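Long-range contacts in anti-sigma-I factor RsgI3 (Clostridium thermocellum, PDB 6QE7), which binds pectin through an extracellular pair of PA14 domains and probably holds the sigma factor SigI3 inactive until polysaccharide is sensed: residues T51-R57 with S137-S142; D150-S155 with S285-D291; N232-Q236 with E259-E265. One frame throughout, in Å; residues are numbered along the deposited sequence.

Contact 1 of 3, residues T51-R57 with S137-S142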
ATOM      1  N   THR A  51     -13.929  -3.165 -10.236  1.00 33.92           N
ATOM      2  CA  THR A  51     -15.267  -3.040  -9.616  1.00 29.79           C
ATOM      3  C   THR A  51     -16.324  -2.538 -10.611  1.00 32.97           C
ATOM      4  O   THR A  51     -16.010  -1.804 -11.549  1.00 29.32           O
ATOM      5  CB  THR A  51     -15.239  -2.100  -8.431  1.00 31.62           C
ATOM      6  OG1 THR A  51     -14.948  -0.813  -8.955  1.00 33.91           O
ATOM      7  CG2 THR A  51     -14.284  -2.553  -7.337  1.00 33.21           C
ATOM      8  N   GLY A  52     -17.534  -3.065 -10.476  1.00 37.42           N
ATOM      9  CA  GLY A  52     -18.720  -2.592 -11.186  1.00 39.94           C
ATOM     10  C   GLY A  52     -19.874  -3.491 -10.844  1.00 36.81           C
ATOM     11  O   GLY A  52     -19.967  -3.920  -9.637  1.00 34.54           O
ATOM     12  N   LYS A  53     -20.633  -3.833 -11.876  1.00 34.92           N
ATOM     13  CA  LYS A  53     -21.836  -4.698 -11.769  1.00 34.96           C
ATOM     14  C   LYS A  53     -21.781  -5.685 -12.905  1.00 31.34           C
ATOM     15  O   LYS A  53     -21.309  -5.314 -14.030  1.00 32.38           O
ATOM     16  CB  LYS A  53     -23.084  -3.812 -11.789  1.00 39.26           C
ATOM     17  CG  LYS A  53     -23.226  -2.941 -10.555  1.00 49.23           C
ATOM     18  CD  LYS A  53     -24.268  -1.869 -10.754  1.00 56.18           C
ATOM     19  CE  LYS A  53     -24.642  -1.098  -9.514  1.00 51.82           C
ATOM     20  NZ  LYS A  53     -24.666  -1.976  -8.326  1.00 59.35           N
ATOM     21  N   VAL A  54     -22.135  -6.919 -12.616  1.00 29.06           N
ATOM     22  CA  VAL A  54     -22.310  -7.990 -13.617  1.00 30.22           C
ATOM     23  C   VAL A  54     -23.827  -8.252 -13.737  1.00 40.08           C
ATOM     24  O   VAL A  54     -24.540  -8.027 -12.708  1.00 34.36           O
ATOM     25  CB  VAL A  54     -21.495  -9.230 -13.261  1.00 33.11           C
ATOM     26  CG1 VAL A  54     -21.903  -9.841 -11.924  1.00 34.62           C
ATOM     27  CG2 VAL A  54     -21.547 -10.285 -14.335  1.00 30.65           C
ATOM     28  N   GLU A  55     -24.299  -8.586 -14.960  1.00 41.76           N
ATOM     29  CA  GLU A  55     -25.740  -8.837 -15.298  1.00 37.91           C
ATOM     30  C   GLU A  55     -25.882 -10.193 -15.961  1.00 40.47           C
ATOM     31  O   GLU A  55     -25.558 -10.382 -17.127  1.00 44.42           O
ATOM     32  CB  GLU A  55     -26.317  -7.735 -16.155  1.00 42.09           C
ATOM     33  CG  GLU A  55     -27.634  -8.098 -16.820  1.00 50.61           C
ATOM     34  CD  GLU A  55     -28.371  -6.879 -17.342  1.00 50.68           C
ATOM     35  OE1 GLU A  55     -28.006  -5.746 -16.909  1.00 52.36           O
ATOM     36  OE2 GLU A  55     -29.303  -7.055 -18.180  1.00 59.72           O
ATOM     37  N   PRO A  56     -26.271 -11.244 -15.224  1.00 38.43           N
ATOM     38  CA  PRO A  56     -26.414 -12.536 -15.862  1.00 45.01           C
ATOM     39  C   PRO A  56     -27.553 -12.484 -16.909  1.00 49.20           C
ATOM     40  O   PRO A  56     -28.445 -11.609 -16.851  1.00 39.97           O
ATOM     41  CB  PRO A  56     -26.750 -13.479 -14.699  1.00 46.14           C
ATOM     42  CG  PRO A  56     -27.388 -12.557 -13.697  1.00 44.89           C
ATOM     43  CD  PRO A  56     -26.680 -11.238 -13.807  1.00 39.87           C
ATOM     44  N   ARG A  57     -27.470 -13.377 -17.900  1.00 44.46           N
ATOM     45  CA  ARG A  57     -28.531 -13.436 -18.951  1.00 53.84           C
ATOM     46  C   ARG A  57     -29.702 -14.310 -18.450  1.00 56.86           C
ATOM     47  O   ARG A  57     -30.843 -14.009 -18.871  1.00 56.40           O
ATOM     48  CB  ARG A  57     -27.955 -14.009 -20.249  1.00 51.64           C
ATOM     49  CG  ARG A  57     -26.772 -13.255 -20.850  1.00 58.40           C
ATOM     50  CD  ARG A  57     -26.039 -14.236 -21.759  1.00 59.70           C
ATOM     51  NE  ARG A  57     -25.254 -13.589 -22.798  1.00 64.07           N
ATOM     52  CZ  ARG A  57     -23.912 -13.662 -22.922  1.00 70.36           C
ATOM     53  NH1 ARG A  57     -23.177 -14.382 -22.080  1.00 53.42           N
ATOM     54  NH2 ARG A  57     -23.305 -13.017 -23.912  1.00 67.80           N
ATOM     55  N   SER A 137     -20.552  -6.818 -22.606  1.00 33.76           N
ATOM     56  CA  SER A 137     -22.022  -6.549 -22.739  1.00 38.52           C
ATOM     57  C   SER A 137     -22.694  -6.792 -21.399  1.00 41.85           C
ATOM     58  O   SER A 137     -23.671  -6.118 -21.162  1.00 43.43           O
ATOM     59  CB  SER A 137     -22.684  -7.419 -23.778  1.00 35.00           C
ATOM     60  OG  SER A 137     -22.301  -8.773 -23.587  1.00 39.17           O
ATOM     61  N   GLN A 138     -22.150  -7.680 -20.553  1.00 39.11           N
ATOM     62  CA  GLN A 138     -22.755  -7.993 -19.220  1.00 40.06           C
ATOM     63  C   GLN A 138     -22.053  -7.280 -18.053  1.00 39.14           C
ATOM     64  O   GLN A 138     -22.321  -7.671 -16.904  1.00 43.64           O
ATOM     65  CB  GLN A 138     -22.653  -9.491 -18.939  1.00 38.88           C
ATOM     66  CG  GLN A 138     -23.063 -10.404 -20.083  1.00 39.77           C
ATOM     67  CD  GLN A 138     -24.380 -10.022 -20.692  1.00 43.74           C
ATOM     68  OE1 GLN A 138     -24.489  -9.898 -21.910  1.00 38.44           O
ATOM     69  NE2 GLN A 138     -25.361  -9.754 -19.845  1.00 38.87           N
ATOM     70  N   LEU A 139     -21.174  -6.314 -18.301  1.00 38.33           N
ATOM     71  CA  LEU A 139     -20.360  -5.680 -17.226  1.00 36.36           C
ATOM     72  C   LEU A 139     -20.451  -4.164 -17.307  1.00 36.84           C
ATOM     73  O   LEU A 139     -20.251  -3.604 -18.403  1.00 38.29           O
ATOM     74  CB  LEU A 139     -18.894  -6.122 -17.317  1.00 32.82           C
ATOM     75  CG  LEU A 139     -18.589  -7.608 -17.199  1.00 33.50           C
ATOM     76  CD1 LEU A 139     -17.182  -7.868 -17.701  1.00 34.44           C
ATOM     77  CD2 LEU A 139     -18.721  -8.144 -15.781  1.00 38.19           C
ATOM     78  N   TYR A 140     -20.667  -3.526 -16.163  1.00 31.91           N
ATOM     79  CA  TYR A 140     -20.915  -2.070 -16.030  1.00 36.68           C
ATOM     80  C   TYR A 140     -19.900  -1.521 -15.049  1.00 37.68           C
ATOM     81  O   TYR A 140     -19.846  -1.980 -13.920  1.00 38.42           O
ATOM     82  CB  TYR A 140     -22.332  -1.792 -15.501  1.00 38.40           C
ATOM     83  CG  TYR A 140     -23.407  -2.339 -16.407  1.00 43.02           C
ATOM     84  CD1 TYR A 140     -23.680  -3.703 -16.442  1.00 36.34           C
ATOM     85  CD2 TYR A 140     -24.061  -1.486 -17.296  1.00 39.98           C
ATOM     86  CE1 TYR A 140     -24.621  -4.219 -17.324  1.00 46.93           C
ATOM     87  CE2 TYR A 140     -25.004  -1.983 -18.178  1.00 39.82           C
ATOM     88  CZ  TYR A 140     -25.285  -3.339 -18.183  1.00 45.17           C
ATOM     89  OH  TYR A 140     -26.202  -3.777 -19.077  1.00 50.11           O
ATOM     90  N   PRO A 141     -19.081  -0.541 -15.446  1.00 37.37           N
ATOM     91  CA  PRO A 141     -17.988  -0.108 -14.597  1.00 37.01           C
ATOM     92  C   PRO A 141     -18.567   0.664 -13.437  1.00 42.55           C
ATOM     93  O   PRO A 141     -19.605   1.216 -13.589  1.00 38.92           O
ATOM     94  CB  PRO A 141     -17.110   0.795 -15.482  1.00 40.13           C
ATOM     95  CG  PRO A 141     -18.016   1.173 -16.654  1.00 38.57           C
ATOM     96  CD  PRO A 141     -19.035   0.051 -16.797  1.00 34.65           C
ATOM     97  N   SER A 142     -17.884   0.706 -12.305  1.00 45.20           N
ATOM     98  CA  SER A 142     -18.340   1.604 -11.228  1.00 45.96           C
ATOM     99  C   SER A 142     -17.868   2.988 -11.641  1.00 49.21           C
ATOM    100  O   SER A 142     -16.954   3.052 -12.426  1.00 48.99           O
ATOM    101  CB  SER A 142     -17.883   1.172  -9.861  1.00 43.25           C
ATOM    102  OG  SER A 142     -16.514   0.970  -9.889  1.00 43.38           O
TER
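How a β-sandwich domain closes on its last strand is well illustrated by the first PA14 domain, where strand 139-141 pairs antiparallel with the short strand 53-54. Lys53 and Tyr140 form the hydrogen-bonded pair: Lys53 N donates to Tyr140 O and Tyr140 N to Lys53 O, both at 2.9 Å. Ser142 N extends the pattern to Thr51 O (3.2 Å), and Glu55 N to Gln138 O (2.9 Å). At the next position a side chain replaces the backbone: Gln138 NE2 donates to Glu55 O at 2.8 Å, while Gln138 OE1 accepts from Ser137 OG (3.0 Å), so both ends of the amide are used. The charged groups are satisfied by other partners, with salt bridges from Lys53 to Asp106, Glu55 to Lys104 and Arg57 to Glu132; Lys104 also makes a cation-pi contact with Tyr140. Gly52 stands where the chain turns a corner, and its CA lies 3.0 Å from Tyr140 O; a β-carbon there would collide with that carbonyl. On the face shared by Val54 and Leu139, Val54 CG2 meets Leu139 CD2 at 3.8 Å, and Trp124 and Ile107 join Val54 in the sandwich interior. On the other side of Gly52, Thr51 OG1 and Ser142 OG share a 2.6 Å hydrogen bond.

Contact 2 of 3, residues D150-S155 with S285-D291; sequences DVNGLS and SKNLFAD
Asn152 ND2 donates a hydrogen bond to Leu288 O at 2.6 Å in the β-sandwich of the second PA14 domain, joining the domain's start to its C-terminal end. Ala290 N donates to Val151 O (2.9 Å). Asp150 (chi1 t) receives Asp291 N on OD2 (2.8 Å) and weakly on OD1 (2.9 Å); Ser155 OG donates to Ala290 O (3.0 Å). Gly153 N adds a weak 3.1 Å bond to Leu288 O. Residues 150-152 are extended; Gly153 (phi/psi 98/-174) breaks this, where a side chain would jam against the preceding carbonyl O. Segment 285-291 starts as a 3-10 turn, closed by Leu288 N to Ser285 O (3.1 Å), then runs extended beside strand 193-202. Nearest CA pairs are Asp150-Asp291 (5.9 Å), Asn152-Phe289 (4.5 Å), Gly153-Leu288 (4.9 Å) and Leu154-Ala290 (4.1 Å). Outward, Leu154 CG touches Leu288 CB at 4.0 Å (both rotamers m,t). Asn152 ND2 sits over the Phe289 ring; a water bridges Asn152 OD1 (2.7 Å) and Lys286 O (2.9 Å).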
ATOM      1  N   ASP A 150      -1.626   8.869  -2.656  1.00 60.00           N
ATOM      2  CA  ASP A 150      -1.151   9.379  -1.353  1.00 53.37           C
ATOM      3  C   ASP A 150       0.047  10.281  -1.641  1.00 43.55           C
ATOM      4  O   ASP A 150       0.523  10.274  -2.727  1.00 44.14           O
ATOM      5  CB  ASP A 150      -0.851   8.222  -0.411  1.00 53.35           C
ATOM      6  CG  ASP A 150      -0.654   8.593   1.044  1.00 50.49           C
ATOM      7  OD1 ASP A 150      -1.077   9.703   1.500  1.00 51.76           O
ATOM      8  OD2 ASP A 150      -0.063   7.763   1.715  1.00 50.12           O
ATOM      9  N   VAL A 151       0.428  11.090  -0.685  1.00 40.32           N
ATOM     10  CA  VAL A 151       1.512  12.092  -0.760  1.00 41.95           C
ATOM     11  C   VAL A 151       2.763  11.448  -0.167  1.00 38.50           C
ATOM     12  O   VAL A 151       2.672  10.747   0.828  1.00 41.52           O
ATOM     13  CB  VAL A 151       1.048  13.383  -0.035  1.00 44.65           C
ATOM     14  CG1 VAL A 151       2.167  14.346   0.326  1.00 58.29           C
ATOM     15  CG2 VAL A 151       0.040  14.121  -0.908  1.00 53.72           C
ATOM     16  N   ASN A 152       3.916  11.771  -0.711  1.00 37.81           N
ATOM     17  CA  ASN A 152       5.190  11.255  -0.172  1.00 42.33           C
ATOM     18  C   ASN A 152       5.599  12.066   1.058  1.00 37.57           C
ATOM     19  O   ASN A 152       5.110  13.129   1.199  1.00 40.15           O
ATOM     20  CB  ASN A 152       6.259  11.219  -1.239  1.00 38.22           C
ATOM     21  CG  ASN A 152       6.236   9.919  -2.021  1.00 45.39           C
ATOM     22  OD1 ASN A 152       6.399   9.990  -3.215  1.00 37.14           O
ATOM     23  ND2 ASN A 152       6.059   8.750  -1.389  1.00 36.41           N
ATOM     24  N   GLY A 153       6.401  11.488   1.938  1.00 36.04           N
ATOM     25  CA  GLY A 153       6.690  12.092   3.254  1.00 33.07           C
ATOM     26  C   GLY A 153       5.838  11.490   4.325  1.00 32.63           C
ATOM     27  O   GLY A 153       5.129  10.497   4.083  1.00 31.33           O
ATOM     28  N   LEU A 154       5.933  12.056   5.498  1.00 27.81           N
ATOM     29  CA  LEU A 154       5.224  11.573   6.673  1.00 29.78           C
ATOM     30  C   LEU A 154       4.454  12.712   7.331  1.00 35.47           C
ATOM     31  O   LEU A 154       4.911  13.906   7.257  1.00 38.60           O
ATOM     32  CB  LEU A 154       6.246  10.928   7.602  1.00 26.80           C
ATOM     33  CG  LEU A 154       6.935   9.685   7.073  1.00 26.86           C
ATOM     34  CD1 LEU A 154       8.026   9.298   8.027  1.00 28.65           C
ATOM     35  CD2 LEU A 154       5.942   8.502   6.900  1.00 24.90           C
ATOM     36  N   SER A 155       3.307  12.380   7.930  1.00 33.49           N
ATOM     37  CA  SER A 155       2.518  13.338   8.761  1.00 33.91           C
ATOM     38  C   SER A 155       3.215  13.540  10.087  1.00 37.64           C
ATOM     39  O   SER A 155       3.289  12.576  10.846  1.00 37.31           O
ATOM     40  CB  SER A 155       1.125  12.889   8.999  1.00 36.39           C
ATOM     41  OG  SER A 155       0.583  12.573   7.750  1.00 40.16           O
ATOM     42  N   SER A 285      12.267  10.256   0.601  1.00 28.35           N
ATOM     43  CA  SER A 285      10.846  10.687   0.563  1.00 29.85           C
ATOM     44  C   SER A 285      10.029   9.749  -0.333  1.00 31.26           C
ATOM     45  O   SER A 285       8.870   9.486  -0.011  1.00 29.30           O
ATOM     46  CB  SER A 285      10.739  12.070   0.096  1.00 32.93           C
ATOM     47  OG  SER A 285       9.434  12.574   0.385  1.00 41.08           O
ATOM     48  N   LYS A 286      10.619   9.202  -1.393  1.00 32.81           N
ATOM     49  CA  LYS A 286       9.824   8.354  -2.340  1.00 33.44           C
ATOM     50  C   LYS A 286       9.432   7.006  -1.694  1.00 36.47           C
ATOM     51  O   LYS A 286       8.644   6.251  -2.326  1.00 39.83           O
ATOM     52  CB  LYS A 286      10.575   8.206  -3.662  1.00 33.96           C
ATOM     53  CG  LYS A 286      11.725   7.229  -3.623  1.00 42.05           C
ATOM     54  CD  LYS A 286      12.473   7.193  -4.938  1.00 54.00           C
ATOM     55  CE  LYS A 286      13.504   8.302  -4.973  1.00 71.35           C
ATOM     56  NZ  LYS A 286      13.805   8.708  -6.368  1.00 83.73           N
ATOM     57  N   ASN A 287       9.919   6.668  -0.492  1.00 34.76           N
ATOM     58  CA  ASN A 287       9.517   5.399   0.145  1.00 34.46           C
ATOM     59  C   ASN A 287       8.614   5.647   1.338  1.00 34.39           C
ATOM     60  O   ASN A 287       8.371   4.652   2.075  1.00 34.35           O
ATOM     61  CB  ASN A 287      10.722   4.564   0.534  1.00 31.30           C
ATOM     62  CG  ASN A 287      11.434   4.055  -0.691  1.00 36.25           C
ATOM     63  OD1 ASN A 287      12.367   4.709  -1.122  1.00 34.97           O
ATOM     64  ND2 ASN A 287      11.001   2.920  -1.253  1.00 29.40           N
ATOM     65  N   LEU A 288       8.239   6.908   1.567  1.00 32.18           N
ATOM     66  CA  LEU A 288       7.549   7.339   2.795  1.00 32.08           C
ATOM     67  C   LEU A 288       6.222   7.887   2.306  1.00 29.14           C
ATOM     68  O   LEU A 288       6.182   8.485   1.199  1.00 32.28           O
ATOM     69  CB  LEU A 288       8.411   8.355   3.582  1.00 30.12           C
ATOM     70  CG  LEU A 288       9.736   7.804   4.124  1.00 26.32           C
ATOM     71  CD1 LEU A 288      10.658   8.905   4.655  1.00 32.75           C
ATOM     72  CD2 LEU A 288       9.509   6.760   5.189  1.00 27.54           C
ATOM     73  N   PHE A 289       5.168   7.522   2.981  1.00 27.89           N
ATOM     74  CA  PHE A 289       3.817   7.921   2.559  1.00 30.67           C
ATOM     75  C   PHE A 289       3.081   8.509   3.725  1.00 28.44           C
ATOM     76  O   PHE A 289       3.092   7.891   4.771  1.00 31.25           O
ATOM     77  CB  PHE A 289       3.024   6.744   1.991  1.00 28.86           C
ATOM     78  CG  PHE A 289       3.688   6.169   0.764  1.00 34.29           C
ATOM     79  CD1 PHE A 289       4.711   5.223   0.888  1.00 45.22           C
ATOM     80  CD2 PHE A 289       3.360   6.637  -0.515  1.00 39.16           C
ATOM     81  CE1 PHE A 289       5.375   4.736  -0.239  1.00 38.00           C
ATOM     82  CE2 PHE A 289       4.018   6.149  -1.639  1.00 36.98           C
ATOM     83  CZ  PHE A 289       5.021   5.207  -1.500  1.00 46.66           C
ATOM     84  N   ALA A 290       2.371   9.604   3.475  1.00 35.40           N
ATOM     85  CA  ALA A 290       1.850  10.425   4.581  1.00 39.91           C
ATOM     86  C   ALA A 290       0.536   9.827   5.046  1.00 50.05           C
ATOM     87  O   ALA A 290       0.189  10.084   6.206  1.00 45.80           O
ATOM     88  CB  ALA A 290       1.699  11.872   4.187  1.00 43.71           C
ATOM     89  N   ASP A 291      -0.151   9.089   4.178  1.00 47.99           N
ATOM     90  CA  ASP A 291      -1.441   8.395   4.459  1.00 52.19           C
ATOM     91  C   ASP A 291      -2.545   9.455   4.687  1.00 58.92           C
ATOM     92  O   ASP A 291      -2.713  10.458   3.952  1.00 54.19           O
ATOM     93  CB  ASP A 291      -1.279   7.357   5.581  1.00 50.31           C
ATOM     94  CG  ASP A 291      -2.477   6.397   5.702  1.00 64.77           C
ATOM     95  OD1 ASP A 291      -3.586   6.728   5.211  1.00 70.75           O
ATOM     96  OD2 ASP A 291      -2.323   5.338   6.305  1.00 63.70           O
ATOM     97  OXT ASP A 291      -3.336   9.341   5.633  1.00 58.63           O
TER
HETATM   98  O   HOH W   1       6.979   7.559  -4.311  1.00 45.67           O

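Contact 3 of 3, residues N232-Q236 with E259-E265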
ATOM      1  N   ASN A 232      15.299   4.747  22.656  1.00 43.20           N
ATOM      2  CA  ASN A 232      16.313   5.502  23.413  1.00 43.02           C
ATOM      3  C   ASN A 232      15.721   6.886  23.717  1.00 36.08           C
ATOM      4  O   ASN A 232      16.189   7.879  23.208  1.00 33.81           O
ATOM      5  CB  ASN A 232      17.622   5.488  22.639  1.00 42.97           C
ATOM      6  CG  ASN A 232      18.738   6.156  23.403  1.00 57.80           C
ATOM      7  OD1 ASN A 232      18.671   6.231  24.645  1.00 51.98           O
ATOM      8  ND2 ASN A 232      19.740   6.653  22.672  1.00 51.38           N
ATOM      9  N   TRP A 233      14.639   6.915  24.455  1.00 33.76           N
ATOM     10  CA  TRP A 233      13.855   8.144  24.682  1.00 40.41           C
ATOM     11  C   TRP A 233      14.572   9.101  25.654  1.00 45.72           C
ATOM     12  O   TRP A 233      14.218  10.287  25.605  1.00 44.81           O
ATOM     13  CB  TRP A 233      12.489   7.757  25.221  1.00 40.03           C
ATOM     14  CG  TRP A 233      11.514   8.871  25.242  1.00 41.16           C
ATOM     15  CD1 TRP A 233      10.805   9.345  26.306  1.00 40.18           C
ATOM     16  CD2 TRP A 233      11.115   9.639  24.111  1.00 43.26           C
ATOM     17  NE1 TRP A 233      10.024  10.390  25.915  1.00 37.82           N
ATOM     18  CE2 TRP A 233      10.195  10.604  24.578  1.00 37.43           C
ATOM     19  CE3 TRP A 233      11.480   9.634  22.759  1.00 43.19           C
ATOM     20  CZ2 TRP A 233       9.585  11.514  23.724  1.00 38.36           C
ATOM     21  CZ3 TRP A 233      10.919  10.578  21.924  1.00 35.01           C
ATOM     22  CH2 TRP A 233       9.939  11.462  22.388  1.00 38.58           C
ATOM     23  N   GLN A 234      15.484   8.611  26.509  1.00 51.69           N
ATOM     24  CA  GLN A 234      16.232   9.424  27.530  1.00 53.12           C
ATOM     25  C   GLN A 234      17.507  10.004  26.906  1.00 53.82           C
ATOM     26  O   GLN A 234      18.144  10.890  27.486  1.00 48.71           O
ATOM     27  CB  GLN A 234      16.551   8.569  28.774  1.00 59.02           C
ATOM     28  CG  GLN A 234      15.324   7.938  29.470  1.00 58.35           C
ATOM     29  CD  GLN A 234      14.222   8.912  29.846  1.00 66.59           C
ATOM     30  OE1 GLN A 234      14.422   9.819  30.650  1.00 79.72           O
ATOM     31  NE2 GLN A 234      13.019   8.721  29.307  1.00 61.92           N
ATOM     32  N   ASN A 235      17.886   9.585  25.716  1.00 44.50           N
ATOM     33  CA  ASN A 235      19.249   9.926  25.235  1.00 56.89           C
ATOM     34  C   ASN A 235      19.434  11.447  25.239  1.00 55.08           C
ATOM     35  O   ASN A 235      18.489  12.203  24.833  1.00 58.19           O
ATOM     36  CB  ASN A 235      19.580   9.401  23.829  1.00 57.80           C
ATOM     37  CG  ASN A 235      20.703  10.191  23.185  1.00 63.61           C
ATOM     38  OD1 ASN A 235      21.851  10.120  23.659  1.00 58.23           O
ATOM     39  ND2 ASN A 235      20.372  11.001  22.177  1.00 52.02           N
ATOM     40  N   GLN A 236      20.658  11.847  25.547  1.00 54.12           N
ATOM     41  CA  GLN A 236      21.133  13.251  25.568  1.00 72.10           C
ATOM     42  C   GLN A 236      22.360  13.431  24.656  1.00 61.25           C
ATOM     43  O   GLN A 236      22.618  14.562  24.251  1.00 56.14           O
ATOM     44  CB  GLN A 236      21.452  13.573  27.033  1.00 89.96           C
ATOM     45  CG  GLN A 236      20.957  14.933  27.489  1.00107.72           C
ATOM     46  CD  GLN A 236      19.481  15.093  27.235  1.00102.09           C
ATOM     47  OE1 GLN A 236      19.043  15.192  26.090  1.00120.82           O
ATOM     48  NE2 GLN A 236      18.716  15.137  28.311  1.00 97.85           N
ATOM     49  N   GLU A 259       9.199   8.971  16.871  1.00 35.36           N
ATOM     50  CA  GLU A 259       9.063  10.008  17.941  1.00 37.58           C
ATOM     51  C   GLU A 259      10.476  10.520  18.313  1.00 32.12           C
ATOM     52  O   GLU A 259      11.447   9.728  18.438  1.00 32.74           O
ATOM     53  CB  GLU A 259       8.246   9.492  19.135  1.00 35.30           C
ATOM     54  CG  GLU A 259       6.745   9.325  18.903  1.00 34.89           C
ATOM     55  CD  GLU A 259       5.900   8.661  20.002  1.00 35.80           C
ATOM     56  OE1 GLU A 259       6.472   8.088  20.951  1.00 42.71           O
ATOM     57  OE2 GLU A 259       4.673   8.646  19.854  1.00 44.33           O
ATOM     58  N   TYR A 260      10.572  11.835  18.471  1.00 35.28           N
ATOM     59  CA  TYR A 260      11.816  12.577  18.784  1.00 35.20           C
ATOM     60  C   TYR A 260      11.511  13.557  19.923  1.00 34.28           C
ATOM     61  O   TYR A 260      10.528  14.289  19.876  1.00 31.70           O
ATOM     62  CB  TYR A 260      12.317  13.386  17.580  1.00 31.83           C
ATOM     63  CG  TYR A 260      13.532  14.227  17.875  1.00 32.41           C
ATOM     64  CD1 TYR A 260      14.704  13.605  18.260  1.00 34.56           C
ATOM     65  CD2 TYR A 260      13.535  15.606  17.836  1.00 40.69           C
ATOM     66  CE1 TYR A 260      15.845  14.318  18.560  1.00 42.66           C
ATOM     67  CE2 TYR A 260      14.657  16.347  18.215  1.00 42.14           C
ATOM     68  CZ  TYR A 260      15.828  15.704  18.563  1.00 45.43           C
ATOM     69  OH  TYR A 260      17.001  16.343  18.908  1.00 44.78           O
ATOM     70  N   CYS A 261      12.393  13.630  20.893  1.00 36.66           N
ATOM     71  CA  CYS A 261      12.332  14.706  21.890  1.00 37.05           C
ATOM     72  C   CYS A 261      13.727  15.344  22.000  1.00 39.51           C
ATOM     73  O   CYS A 261      14.742  14.711  21.949  1.00 39.52           O
ATOM     74  CB  CYS A 261      11.708  14.209  23.178  1.00 37.01           C
ATOM     75  SG  CYS A 261      12.708  13.012  24.097  1.00 49.23           S
ATOM     76  N   ASN A 262      13.705  16.636  22.004  1.00 38.53           N
ATOM     77  CA  ASN A 262      14.835  17.513  22.319  1.00 43.95           C
ATOM     78  C   ASN A 262      14.820  17.874  23.807  1.00 44.35           C
ATOM     79  O   ASN A 262      13.742  18.221  24.338  1.00 46.79           O
ATOM     80  CB  ASN A 262      14.652  18.790  21.514  1.00 48.38           C
ATOM     81  CG  ASN A 262      16.005  19.375  21.312  1.00 52.46           C
ATOM     82  OD1 ASN A 262      16.847  18.643  20.781  1.00 45.17           O
ATOM     83  ND2 ASN A 262      16.210  20.597  21.807  1.00 46.06           N
ATOM     84  N   TYR A 263      15.963  17.870  24.467  1.00 48.73           N
ATOM     85  CA  TYR A 263      16.025  18.202  25.918  1.00 52.22           C
ATOM     86  C   TYR A 263      16.781  19.548  26.131  1.00 51.70           C
ATOM     87  O   TYR A 263      17.132  20.025  27.308  1.00 52.22           O
ATOM     88  CB  TYR A 263      16.622  16.991  26.643  1.00 49.47           C
ATOM     89  CG  TYR A 263      15.833  15.703  26.658  1.00 56.35           C
ATOM     90  CD1 TYR A 263      14.686  15.597  27.432  1.00 57.70           C
ATOM     91  CD2 TYR A 263      16.267  14.552  25.978  1.00 54.11           C
ATOM     92  CE1 TYR A 263      13.981  14.399  27.521  1.00 62.89           C
ATOM     93  CE2 TYR A 263      15.600  13.336  26.090  1.00 47.93           C
ATOM     94  CZ  TYR A 263      14.455  13.261  26.877  1.00 52.45           C
ATOM     95  OH  TYR A 263      13.707  12.128  27.029  1.00 44.56           O
ATOM     96  N   GLY A 264      17.005  20.233  25.019  1.00 54.70           N
ATOM     97  CA  GLY A 264      17.465  21.636  25.017  1.00 58.48           C
ATOM     98  C   GLY A 264      18.695  21.808  24.151  1.00 54.19           C
ATOM     99  O   GLY A 264      19.066  22.999  23.883  1.00 43.51           O
ATOM    100  N   GLU A 265      19.298  20.689  23.717  1.00 57.21           N
ATOM    101  CA  GLU A 265      20.487  20.700  22.824  1.00 59.72           C
ATOM    102  C   GLU A 265      20.048  21.314  21.495  1.00 52.66           C
ATOM    103  O   GLU A 265      18.849  21.480  21.264  1.00 54.87           O
ATOM    104  CB  GLU A 265      21.082  19.298  22.703  1.00 61.91           C
ATOM    105  CG  GLU A 265      21.949  18.938  23.891  1.00 66.88           C
ATOM    106  CD  GLU A 265      21.149  18.575  25.138  1.00 84.32           C
ATOM    107  OE1 GLU A 265      19.978  18.155  24.982  1.00101.46           O
ATOM    108  OE2 GLU A 265      21.680  18.724  26.270  1.00 91.12           O
TER
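In the loop region at one end of the second PA14 β-sandwich, the loop after strand 227-232 is held to the end of strand 254-263 without backbone-to-backbone hydrogen bonds between the two segments. CA atoms of Trp233 and Cys261 are 7.3 Å apart, and side chains bridge the gap. Cys261 SG stands over the face of the Trp233 six-membered ring, 3.4 Å from the centroid and 8° off the normal, a sulfur-aromatic contact, while Glu259 O approaches the ring edge, 3.6 Å from Trp233 CZ3. Arg221 makes a cation-pi contact with the same indole. Tyr263 reaches back, its OH donating to Trp233 O in a very short 2.4 Å bond, and Asn235 O lies near the plane of its ring, 3.3 Å from Tyr263 CE2. Asn262 ND2 donates to Glu265 O at 2.8 Å, tying the turn after the strand. By sequence, these loops probably match those carrying calcium ligands Asp69, Asp70 and Gln113 in the first domain; here Gly218 replaces Asp70, and no residue of this contact binds calcium, leaving a metal-free version of the PA14 loop end.

Contacts 1 and 2 show one principle applied to two related domains: the closing strand of each PA14 fold is fastened to an earlier part of its own domain. In contact 1 it pairs regularly, mainly through backbone groups, with the strand beyond a corner. In contact 2 the closing strand pairs with strand 193-202, and the entering chain adds to this, meeting backbone groups of 285-291 largely with carboxylate, amide and hydroxyl side chains. Contact 3 lies within the loop closed by contact 2, about 9 Å away between nearest atoms, and reaches the same sheet, but relies on aromatic rings, sulfur and one tyrosine hydroxyl. All three mix buried and exposed residues. Contact 2 lies nearest the chain's centre, with contacts 1 and 3 on opposite sides.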